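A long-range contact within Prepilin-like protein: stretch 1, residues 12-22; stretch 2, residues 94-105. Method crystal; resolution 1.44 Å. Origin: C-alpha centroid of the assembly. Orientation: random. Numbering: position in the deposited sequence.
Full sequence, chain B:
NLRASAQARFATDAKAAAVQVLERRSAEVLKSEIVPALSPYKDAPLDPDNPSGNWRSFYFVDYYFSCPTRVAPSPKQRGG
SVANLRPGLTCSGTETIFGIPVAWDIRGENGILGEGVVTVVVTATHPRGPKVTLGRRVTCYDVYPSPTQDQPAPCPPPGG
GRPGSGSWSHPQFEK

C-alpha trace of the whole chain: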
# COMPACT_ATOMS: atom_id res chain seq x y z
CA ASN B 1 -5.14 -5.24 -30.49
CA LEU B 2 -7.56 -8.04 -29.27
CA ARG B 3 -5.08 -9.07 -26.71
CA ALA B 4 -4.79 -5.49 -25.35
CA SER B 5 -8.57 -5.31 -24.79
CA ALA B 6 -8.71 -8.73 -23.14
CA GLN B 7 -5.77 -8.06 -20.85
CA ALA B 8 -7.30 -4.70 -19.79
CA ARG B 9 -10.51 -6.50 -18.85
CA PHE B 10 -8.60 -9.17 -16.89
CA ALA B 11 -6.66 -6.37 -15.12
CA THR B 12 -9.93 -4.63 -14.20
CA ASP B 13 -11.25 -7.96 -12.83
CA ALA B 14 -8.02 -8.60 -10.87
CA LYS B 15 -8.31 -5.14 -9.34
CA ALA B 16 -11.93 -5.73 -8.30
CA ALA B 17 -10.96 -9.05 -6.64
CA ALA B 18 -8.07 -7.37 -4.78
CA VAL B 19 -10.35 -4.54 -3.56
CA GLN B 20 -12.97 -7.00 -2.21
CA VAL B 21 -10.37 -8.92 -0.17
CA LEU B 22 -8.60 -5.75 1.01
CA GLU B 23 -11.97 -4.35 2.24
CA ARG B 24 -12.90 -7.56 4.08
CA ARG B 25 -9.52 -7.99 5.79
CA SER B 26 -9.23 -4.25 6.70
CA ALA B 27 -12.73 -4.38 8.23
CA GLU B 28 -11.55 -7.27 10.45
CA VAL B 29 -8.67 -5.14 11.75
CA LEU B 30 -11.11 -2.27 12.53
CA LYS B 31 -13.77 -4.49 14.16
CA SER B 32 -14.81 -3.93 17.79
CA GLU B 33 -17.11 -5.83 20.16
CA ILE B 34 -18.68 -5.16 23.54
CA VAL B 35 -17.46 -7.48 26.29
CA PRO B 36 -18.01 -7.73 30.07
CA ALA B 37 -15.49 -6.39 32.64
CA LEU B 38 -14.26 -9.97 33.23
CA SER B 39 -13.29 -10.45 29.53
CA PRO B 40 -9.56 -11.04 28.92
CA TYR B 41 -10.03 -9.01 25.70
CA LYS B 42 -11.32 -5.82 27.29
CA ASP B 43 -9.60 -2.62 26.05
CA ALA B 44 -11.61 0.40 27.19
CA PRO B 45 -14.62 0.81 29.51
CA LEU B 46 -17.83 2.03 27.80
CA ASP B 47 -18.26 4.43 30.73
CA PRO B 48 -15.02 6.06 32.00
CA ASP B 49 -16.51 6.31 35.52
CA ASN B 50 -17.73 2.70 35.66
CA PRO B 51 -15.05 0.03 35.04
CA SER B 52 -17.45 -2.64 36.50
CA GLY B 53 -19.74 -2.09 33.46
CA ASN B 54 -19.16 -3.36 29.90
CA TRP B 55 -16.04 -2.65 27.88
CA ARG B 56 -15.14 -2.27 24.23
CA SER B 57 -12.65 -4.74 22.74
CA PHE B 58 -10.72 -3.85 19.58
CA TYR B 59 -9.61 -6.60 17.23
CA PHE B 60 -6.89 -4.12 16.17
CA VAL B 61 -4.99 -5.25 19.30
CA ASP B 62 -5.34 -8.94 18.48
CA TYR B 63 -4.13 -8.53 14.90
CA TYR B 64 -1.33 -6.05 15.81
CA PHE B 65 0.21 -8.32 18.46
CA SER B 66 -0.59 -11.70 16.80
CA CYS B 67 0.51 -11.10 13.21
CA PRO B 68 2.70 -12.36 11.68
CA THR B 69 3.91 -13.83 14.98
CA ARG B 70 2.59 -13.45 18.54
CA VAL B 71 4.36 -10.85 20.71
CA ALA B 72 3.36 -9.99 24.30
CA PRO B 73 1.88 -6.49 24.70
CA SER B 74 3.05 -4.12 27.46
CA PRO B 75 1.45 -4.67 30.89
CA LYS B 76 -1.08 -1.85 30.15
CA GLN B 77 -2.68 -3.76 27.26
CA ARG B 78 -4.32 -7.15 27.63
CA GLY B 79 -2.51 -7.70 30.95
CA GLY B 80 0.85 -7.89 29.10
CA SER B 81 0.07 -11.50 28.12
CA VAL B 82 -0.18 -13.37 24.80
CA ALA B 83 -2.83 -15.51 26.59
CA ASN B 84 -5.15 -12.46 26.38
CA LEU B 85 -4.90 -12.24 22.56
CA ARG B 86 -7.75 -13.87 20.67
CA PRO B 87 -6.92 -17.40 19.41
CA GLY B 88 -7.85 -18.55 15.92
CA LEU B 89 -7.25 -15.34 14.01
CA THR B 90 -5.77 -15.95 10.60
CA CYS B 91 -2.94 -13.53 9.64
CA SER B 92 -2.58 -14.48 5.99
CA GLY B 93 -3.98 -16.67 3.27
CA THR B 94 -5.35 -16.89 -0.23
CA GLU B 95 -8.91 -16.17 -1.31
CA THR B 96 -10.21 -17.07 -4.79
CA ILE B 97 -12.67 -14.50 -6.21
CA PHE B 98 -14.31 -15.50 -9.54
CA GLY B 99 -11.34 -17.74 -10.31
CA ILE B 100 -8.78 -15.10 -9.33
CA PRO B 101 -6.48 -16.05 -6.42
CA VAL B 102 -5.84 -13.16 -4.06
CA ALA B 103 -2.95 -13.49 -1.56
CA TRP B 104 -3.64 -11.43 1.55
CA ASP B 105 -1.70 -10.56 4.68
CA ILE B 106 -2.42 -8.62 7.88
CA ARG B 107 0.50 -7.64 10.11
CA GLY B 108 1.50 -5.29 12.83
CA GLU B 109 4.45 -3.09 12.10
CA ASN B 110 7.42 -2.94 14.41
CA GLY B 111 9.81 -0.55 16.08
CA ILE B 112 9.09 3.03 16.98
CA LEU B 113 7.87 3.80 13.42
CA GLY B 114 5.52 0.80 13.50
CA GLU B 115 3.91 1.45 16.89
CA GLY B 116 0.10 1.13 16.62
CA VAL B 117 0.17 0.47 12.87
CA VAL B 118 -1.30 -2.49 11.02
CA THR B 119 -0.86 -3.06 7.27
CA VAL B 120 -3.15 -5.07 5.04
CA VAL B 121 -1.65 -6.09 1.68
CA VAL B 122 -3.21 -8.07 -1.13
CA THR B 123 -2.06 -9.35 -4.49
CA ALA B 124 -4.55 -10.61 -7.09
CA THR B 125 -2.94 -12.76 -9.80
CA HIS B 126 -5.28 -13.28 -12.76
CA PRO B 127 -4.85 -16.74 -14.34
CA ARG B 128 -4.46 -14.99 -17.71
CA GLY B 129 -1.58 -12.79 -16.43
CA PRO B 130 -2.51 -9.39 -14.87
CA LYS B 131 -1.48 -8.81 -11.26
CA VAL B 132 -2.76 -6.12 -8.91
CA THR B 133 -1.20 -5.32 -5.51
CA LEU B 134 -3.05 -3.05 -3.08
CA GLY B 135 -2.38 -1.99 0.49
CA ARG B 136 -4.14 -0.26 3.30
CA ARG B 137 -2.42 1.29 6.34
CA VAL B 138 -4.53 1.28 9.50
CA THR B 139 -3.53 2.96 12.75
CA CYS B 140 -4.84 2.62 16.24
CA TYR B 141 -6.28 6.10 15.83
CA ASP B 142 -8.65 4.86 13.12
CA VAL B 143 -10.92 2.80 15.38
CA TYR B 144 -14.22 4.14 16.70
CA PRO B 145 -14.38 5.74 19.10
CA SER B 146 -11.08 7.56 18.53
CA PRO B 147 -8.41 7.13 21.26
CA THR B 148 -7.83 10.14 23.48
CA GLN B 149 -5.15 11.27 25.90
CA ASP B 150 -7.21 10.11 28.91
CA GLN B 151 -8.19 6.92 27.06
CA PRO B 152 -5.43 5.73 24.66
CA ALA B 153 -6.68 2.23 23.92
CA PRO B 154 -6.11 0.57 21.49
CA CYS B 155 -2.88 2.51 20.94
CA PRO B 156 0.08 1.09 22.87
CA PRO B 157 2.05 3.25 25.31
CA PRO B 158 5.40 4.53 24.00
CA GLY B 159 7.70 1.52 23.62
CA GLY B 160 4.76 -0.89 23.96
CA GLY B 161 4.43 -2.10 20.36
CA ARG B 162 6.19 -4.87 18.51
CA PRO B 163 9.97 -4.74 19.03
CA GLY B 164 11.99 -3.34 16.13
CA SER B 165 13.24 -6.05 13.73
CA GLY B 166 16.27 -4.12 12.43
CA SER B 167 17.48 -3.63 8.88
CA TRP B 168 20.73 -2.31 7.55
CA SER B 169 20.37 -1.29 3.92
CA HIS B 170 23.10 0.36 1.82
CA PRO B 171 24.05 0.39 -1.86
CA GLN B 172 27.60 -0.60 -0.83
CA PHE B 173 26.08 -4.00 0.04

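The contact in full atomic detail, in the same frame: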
# COMPACT_ATOMS: atom_id res chain seq x y z
N THR B 12 -8.81 -5.24 -14.90
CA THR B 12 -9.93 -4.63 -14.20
C THR B 12 -10.54 -5.64 -13.21
O THR B 12 -10.84 -5.31 -12.06
CB THR B 12 -11.00 -4.17 -15.19
OG1 THR B 12 -10.49 -3.08 -15.94
CG2 THR B 12 -12.28 -3.75 -14.49
N ASP B 13 -10.70 -6.87 -13.66
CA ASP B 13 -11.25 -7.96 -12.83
C ASP B 13 -10.32 -8.28 -11.64
O ASP B 13 -10.78 -8.49 -10.51
CB ASP B 13 -11.50 -9.21 -13.65
CG ASP B 13 -12.56 -9.04 -14.71
OD1 ASP B 13 -13.35 -8.05 -14.63
OD2 ASP B 13 -12.59 -9.90 -15.62
N ALA B 14 -9.02 -8.33 -11.91
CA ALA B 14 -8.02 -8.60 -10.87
C ALA B 14 -8.09 -7.49 -9.83
O ALA B 14 -8.02 -7.78 -8.61
CB ALA B 14 -6.64 -8.68 -11.48
N LYS B 15 -8.21 -6.24 -10.30
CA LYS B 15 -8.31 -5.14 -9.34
C LYS B 15 -9.55 -5.27 -8.47
O LYS B 15 -9.51 -5.01 -7.23
CB LYS B 15 -8.31 -3.76 -10.01
CG LYS B 15 -8.01 -2.66 -9.01
CD LYS B 15 -8.72 -1.43 -9.19
CE LYS B 15 -8.64 -0.84 -10.57
NZ LYS B 15 -9.71 0.19 -10.69
N ALA B 16 -10.69 -5.60 -9.08
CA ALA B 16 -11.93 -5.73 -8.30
C ALA B 16 -11.79 -6.84 -7.24
O ALA B 16 -12.29 -6.69 -6.10
CB ALA B 16 -13.09 -6.00 -9.21
N ALA B 17 -11.15 -7.95 -7.58
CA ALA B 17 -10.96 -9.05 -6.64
C ALA B 17 -10.05 -8.59 -5.48
O ALA B 17 -10.34 -8.85 -4.30
CB ALA B 17 -10.35 -10.22 -7.34
N ALA B 18 -8.96 -7.88 -5.81
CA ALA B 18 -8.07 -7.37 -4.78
C ALA B 18 -8.84 -6.43 -3.84
O ALA B 18 -8.64 -6.51 -2.62
CB ALA B 18 -6.90 -6.67 -5.39
N VAL B 19 -9.64 -5.51 -4.39
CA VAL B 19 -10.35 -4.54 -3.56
C VAL B 19 -11.24 -5.28 -2.55
O VAL B 19 -11.33 -4.87 -1.37
CB VAL B 19 -11.16 -3.55 -4.42
CG1 VAL B 19 -12.20 -2.80 -3.60
CG2 VAL B 19 -10.21 -2.55 -5.07
N GLN B 20 -11.98 -6.28 -3.03
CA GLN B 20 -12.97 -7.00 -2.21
C GLN B 20 -12.26 -7.62 -0.99
O GLN B 20 -12.71 -7.53 0.16
CB GLN B 20 -13.63 -8.08 -3.08
CG GLN B 20 -14.72 -8.84 -2.38
CD GLN B 20 -15.29 -9.96 -3.21
OE1 GLN B 20 -15.39 -11.07 -2.73
NE2 GLN B 20 -15.68 -9.68 -4.46
N VAL B 21 -11.13 -8.26 -1.23
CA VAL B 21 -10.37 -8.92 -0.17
C VAL B 21 -9.74 -7.87 0.76
O VAL B 21 -9.77 -8.00 1.98
CB VAL B 21 -9.31 -9.86 -0.77
CG1 VAL B 21 -8.42 -10.45 0.32
CG2 VAL B 21 -9.97 -10.94 -1.62
N LEU B 22 -9.17 -6.81 0.20
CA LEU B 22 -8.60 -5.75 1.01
C LEU B 22 -9.66 -5.14 1.93
O LEU B 22 -9.37 -4.91 3.13
CB LEU B 22 -8.01 -4.67 0.11
CG LEU B 22 -7.32 -3.52 0.85
CD1 LEU B 22 -6.10 -4.02 1.57
CD2 LEU B 22 -6.96 -2.39 -0.10
N THR B 94 -5.03 -17.10 1.16
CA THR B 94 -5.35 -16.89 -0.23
C THR B 94 -6.84 -17.08 -0.42
O THR B 94 -7.41 -18.09 0.02
CB THR B 94 -4.54 -17.78 -1.19
OG1 THR B 94 -3.13 -17.56 -1.03
CG2 THR B 94 -4.91 -17.50 -2.63
N GLU B 95 -7.50 -16.06 -0.98
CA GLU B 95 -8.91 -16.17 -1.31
C GLU B 95 -9.04 -16.25 -2.83
O GLU B 95 -8.37 -15.53 -3.56
CB GLU B 95 -9.72 -14.97 -0.80
CG GLU B 95 -9.83 -14.80 0.69
CD GLU B 95 -10.80 -13.69 1.10
OE1 GLU B 95 -11.81 -13.50 0.40
OE2 GLU B 95 -10.53 -13.00 2.13
N THR B 96 -9.95 -17.06 -3.33
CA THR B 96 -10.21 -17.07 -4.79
C THR B 96 -11.57 -16.44 -5.06
O THR B 96 -12.58 -16.91 -4.56
CB THR B 96 -10.13 -18.48 -5.36
OG1 THR B 96 -8.82 -18.97 -5.02
CG2 THR B 96 -10.35 -18.52 -6.86
N ILE B 97 -11.55 -15.37 -5.86
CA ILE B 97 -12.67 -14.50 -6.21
C ILE B 97 -12.88 -14.62 -7.72
O ILE B 97 -12.02 -14.21 -8.50
CB ILE B 97 -12.38 -13.04 -5.83
CG1 ILE B 97 -11.92 -12.89 -4.37
CG2 ILE B 97 -13.56 -12.13 -6.16
CD1 ILE B 97 -12.87 -13.42 -3.35
N PHE B 98 -13.98 -15.26 -8.11
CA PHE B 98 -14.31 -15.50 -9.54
C PHE B 98 -13.08 -16.02 -10.29
O PHE B 98 -12.73 -15.51 -11.37
CB PHE B 98 -14.85 -14.21 -10.18
CG PHE B 98 -16.11 -13.69 -9.54
CD1 PHE B 98 -17.23 -14.51 -9.44
CD2 PHE B 98 -16.17 -12.42 -8.98
CE1 PHE B 98 -18.39 -14.04 -8.85
CE2 PHE B 98 -17.33 -11.96 -8.38
CZ PHE B 98 -18.44 -12.78 -8.31
N GLY B 99 -12.44 -17.03 -9.71
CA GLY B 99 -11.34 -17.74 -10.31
C GLY B 99 -10.03 -17.01 -10.22
O GLY B 99 -9.06 -17.48 -10.78
N ILE B 100 -9.99 -15.89 -9.47
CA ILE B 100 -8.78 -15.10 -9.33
C ILE B 100 -8.25 -15.27 -7.91
O ILE B 100 -8.89 -14.84 -6.96
CB ILE B 100 -9.02 -13.62 -9.65
CG1 ILE B 100 -9.56 -13.41 -11.06
CG2 ILE B 100 -7.73 -12.82 -9.42
CD1 ILE B 100 -10.23 -12.07 -11.25
N PRO B 101 -7.09 -15.93 -7.74
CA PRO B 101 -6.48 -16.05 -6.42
C PRO B 101 -5.98 -14.67 -5.95
O PRO B 101 -5.27 -14.00 -6.67
CB PRO B 101 -5.28 -16.99 -6.61
CG PRO B 101 -5.21 -17.30 -8.09
CD PRO B 101 -6.25 -16.48 -8.81
N VAL B 102 -6.29 -14.34 -4.69
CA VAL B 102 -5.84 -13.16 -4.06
C VAL B 102 -5.09 -13.55 -2.79
O VAL B 102 -5.71 -13.98 -1.80
CB VAL B 102 -7.01 -12.23 -3.72
CG1 VAL B 102 -6.48 -10.91 -3.19
CG2 VAL B 102 -7.92 -12.00 -4.94
N ALA B 103 -3.76 -13.35 -2.78
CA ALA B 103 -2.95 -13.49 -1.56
C ALA B 103 -3.24 -12.29 -0.68
O ALA B 103 -3.38 -11.17 -1.18
CB ALA B 103 -1.50 -13.56 -1.90
N TRP B 104 -3.34 -12.52 0.63
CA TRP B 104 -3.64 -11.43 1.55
C TRP B 104 -2.87 -11.64 2.84
O TRP B 104 -2.55 -12.76 3.22
CB TRP B 104 -5.15 -11.31 1.83
CG TRP B 104 -5.73 -12.51 2.52
CD1 TRP B 104 -6.34 -13.57 1.93
CD2 TRP B 104 -5.82 -12.73 3.94
NE1 TRP B 104 -6.75 -14.47 2.87
CE2 TRP B 104 -6.46 -13.98 4.12
CE3 TRP B 104 -5.43 -12.01 5.08
CZ2 TRP B 104 -6.71 -14.52 5.39
CZ3 TRP B 104 -5.65 -12.56 6.33
CH2 TRP B 104 -6.28 -13.80 6.47
N ASP B 105 -2.50 -10.51 3.46
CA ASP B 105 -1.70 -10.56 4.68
C ASP B 105 -2.04 -9.35 5.54
O ASP B 105 -2.06 -8.21 5.05
CB ASP B 105 -0.21 -10.50 4.31
CG ASP B 105 0.72 -10.54 5.50
OD1 ASP B 105 0.90 -9.51 6.13
OD2 ASP B 105 1.28 -11.63 5.76

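The contact is an apolar packing of one face of a helix, residues 12-22, against one side of a β-hairpin, residues 94-105, with no hydrogen bond passing between the two. The two stretches bury 452 Å² between them, both sides summed, and every close pair is a van der Waals approach.

Each element has backbone hydrogen bonds of its own. The helix keeps its i to i+4 ladder, for example Ala 17 N to Asp 13 O at 3.0 Å and Val 21 N to Ala 17 O at 3.2 Å. The hairpin pairs Glu 95 with Val 102 (Glu 95 N to Val 102 O 2.9 Å, Val 102 N to Glu 95 O 2.6 Å) and Ile 97 with Ile 100 (Ile 97 N to Ile 100 O 2.9 Å), closing through a type I' turn. Gly 99 sits in that turn at phi 79°, a region glycine readily adopts. Strand alternation then sorts the side chains: the CA-to-CB bonds of Glu 95, Ile 97, Ile 100, Val 102 and Trp 104 point toward the helix, whereas those of Thr 94, Thr 96, Pro 101 and Ala 103 point away.

On the helix, Asp 13, Ala 17, Gln 20 and Val 21 point toward the hairpin, the i, i+4, i+7 and i+8 spacing of a single helical face. Its axis passes 9.0 Å from that of strand 94-97 and 8.7 Å from that of strand 100-105, running at 41° to the latter.

Ala 17 marks a close approach, its CA lying 5.7 Å from Ile 97 CA. Its lone methyl fits among three branched residues: Ala 17 CB is 3.8 Å from Ile 97 CB, 3.9 Å from Val 102 CG2 and 4.2 Å from Ile 100 CG2. Beside it, Ala 18 brings its backbone near the hairpin, with Ala 18 CA 4.2 Å from Val 102 CG1.

One turn on, Val 21 has the largest covered area, 99 Å². In its t rotamer it uses both methyls: Val 21 CG2 lies 3.9 Å from Ile 97 CG1 and 3.8 Å from Val 102 CG1, while Val 21 CG1 reaches Trp 104 CB at 3.7 Å.

Polar groups border this apolar patch. Gln 20, extended with chi1 and chi2 both t, places OE1 3.5 Å from Ile 97 CD1; Glu 95 OE1 lies 3.7 Å from Val 21 CG2. Both oxygens are hydrogen-bonded to residues flanking the stretches. Near the turn, Ile 100 CD1 packs 3.7 Å from Asp 13 O and 3.9 Å from Asp 13 CB, leaving the exposed Asp 13 carboxylate outside the contact.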